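Local coordinates for biphenyl-2,3-diol 1,2-dioxygenase III-related protein (Vibrio cholerae, PDB 3EY8), which is of unestablished function but belongs to the glyoxalase/bleomycin resistance/dioxygenase superfamily and can bind a calcium ion, at residues B[18-21]-B[22-25]. The protein carries 9 engineered substitutions. Numbering follows the deposited sequence.
Sequences VADI and PTTT
Two donors of one residue grip Asp20 OD2: the hydroxyl Thr23 OG1 at 2.6 Å and the amide Thr23 N at 3.0 Å. Both come to the anti side of the carboxylate oxygen, yet from opposite faces of its plane, the hydroxyl 28° out of it, so the pair straddles the group and limits its rotation. Asp20 is thereby the N-cap of the helix: its side chain accepts from the amide of Thr23 in the first turn, and its negative charge lies where it would be expected to interact favourably with the positive N-terminal end of the helix dipole. With CG anti to the backbone N (chi1 -172°), the carboxylate swings across Thr23 and also meets the CD corner of the Pro22 ring at about a right angle, OD2 standing 3.4 Å from Pro22 CD. Proline suits this first turn, since its nitrogen has no hydrogen needing an acceptor.

The regular i to i+4 ladder begins at the cap itself. Thr24 N donates to Asp20 O in the carbonyl plane, and Thr25 N follows with a nearly straight bond to Ile21 O at 2.8 Å. A water accepts from Asp20 N and is hydrogen-bonded to Thr24 OG1 at 3.0 Å, bridging the loop to the helix. Thr24 OG1 also lies over the branch point of buried Val18, 3.5 Å from Val18 CB, while the methyls Ile21 CG2 and Thr25 CG2 meet more loosely at 4.0 Å.

The turn links strand 10-18 to helix 21-32 within a βαβββ module of the vicinal oxygen chelate fold. Gln57 OE1 and Asp121 OD2 accept hydrogen bonds from Ile21 N and Ala19 N, respectively, and the side chains of Ile21 and Thr25 pack on Ile44 of strand 43-48, with Thr24 and Thr25 resting against Leu55 of strand 51-57.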
loop_
_atom_site.group_PDB
_atom_site.type_symbol
_atom_site.label_atom_id
_atom_site.label_comp_id
_atom_site.label_asym_id
_atom_site.label_seq_id
_atom_site.Cartn_x
_atom_site.Cartn_y
_atom_site.Cartn_z
ATOM N N VAL B 18 -2.309 -3.884 13.573
ATOM C CA VAL B 18 -3.240 -4.997 13.764
ATOM C C VAL B 18 -3.449 -5.332 15.244
ATOM O O VAL B 18 -2.576 -5.095 16.077
ATOM C CB VAL B 18 -2.769 -6.273 13.009
ATOM C CG1 VAL B 18 -2.630 -6.001 11.510
ATOM C CG2 VAL B 18 -1.452 -6.804 13.580
ATOM N N ALA B 19 -4.604 -5.903 15.559
ATOM C CA ALA B 19 -4.928 -6.242 16.944
ATOM C C ALA B 19 -3.997 -7.311 17.513
ATOM O O ALA B 19 -3.638 -7.275 18.692
ATOM C CB ALA B 19 -6.380 -6.697 17.055
ATOM N N ASP B 20 -3.614 -8.262 16.672
ATOM C CA ASP B 20 -2.812 -9.395 17.111
ATOM C C ASP B 20 -1.912 -9.849 15.974
ATOM O O ASP B 20 -2.380 -10.408 14.980
ATOM C CB ASP B 20 -3.716 -10.552 17.564
ATOM C CG ASP B 20 -2.937 -11.682 18.219
ATOM O OD1 ASP B 20 -2.414 -11.483 19.336
ATOM O OD2 ASP B 20 -2.849 -12.771 17.621
ATOM N N ILE B 21 -0.613 -9.616 16.129
ATOM C CA ILE B 21 0.352 -9.994 15.104
ATOM C C ILE B 21 0.329 -11.489 14.755
ATOM O O ILE B 21 0.275 -11.836 13.582
ATOM C CB ILE B 21 1.774 -9.489 15.428
ATOM C CG1 ILE B 21 1.837 -7.972 15.203
ATOM C CG2 ILE B 21 2.798 -10.198 14.560
ATOM C CD1 ILE B 21 3.179 -7.338 15.507
ATOM N N PRO B 22 0.346 -12.384 15.763
ATOM C CA PRO B 22 0.302 -13.813 15.415
ATOM C C PRO B 22 -0.919 -14.223 14.585
ATOM O O PRO B 22 -0.787 -15.020 13.656
ATOM C CB PRO B 22 0.271 -14.502 16.786
ATOM C CG PRO B 22 0.968 -13.533 17.691
ATOM C CD PRO B 22 0.497 -12.183 17.214
ATOM N N THR B 23 -2.089 -13.691 14.921
ATOM C CA THR B 23 -3.308 -13.979 14.176
ATOM C C THR B 23 -3.141 -13.528 12.727
ATOM O O THR B 23 -3.459 -14.255 11.771
ATOM C CB THR B 23 -4.508 -13.274 14.813
ATOM O OG1 THR B 23 -4.732 -13.821 16.124
ATOM C CG2 THR B 23 -5.757 -13.446 13.962
ATOM N N THR B 24 -2.602 -12.329 12.567
ATOM C CA THR B 24 -2.357 -11.778 11.239
ATOM C C THR B 24 -1.325 -12.579 10.426
ATOM O O THR B 24 -1.557 -12.887 9.261
ATOM C CB THR B 24 -1.933 -10.320 11.354
ATOM O OG1 THR B 24 -3.013 -9.565 11.921
ATOM C CG2 THR B 24 -1.582 -9.742 9.982
ATOM N N THR B 25 -0.193 -12.930 11.031
ATOM C CA THR B 25 0.820 -13.670 10.284
ATOM C C THR B 25 0.306 -15.055 9.877
ATOM O O THR B 25 0.502 -15.485 8.733
ATOM C CB THR B 25 2.176 -13.740 11.025
ATOM O OG1 THR B 25 1.992 -14.352 12.303
ATOM C CG2 THR B 25 2.749 -12.337 11.225
HETATM O O HOH W 1 -4.902 -8.988 14.142
#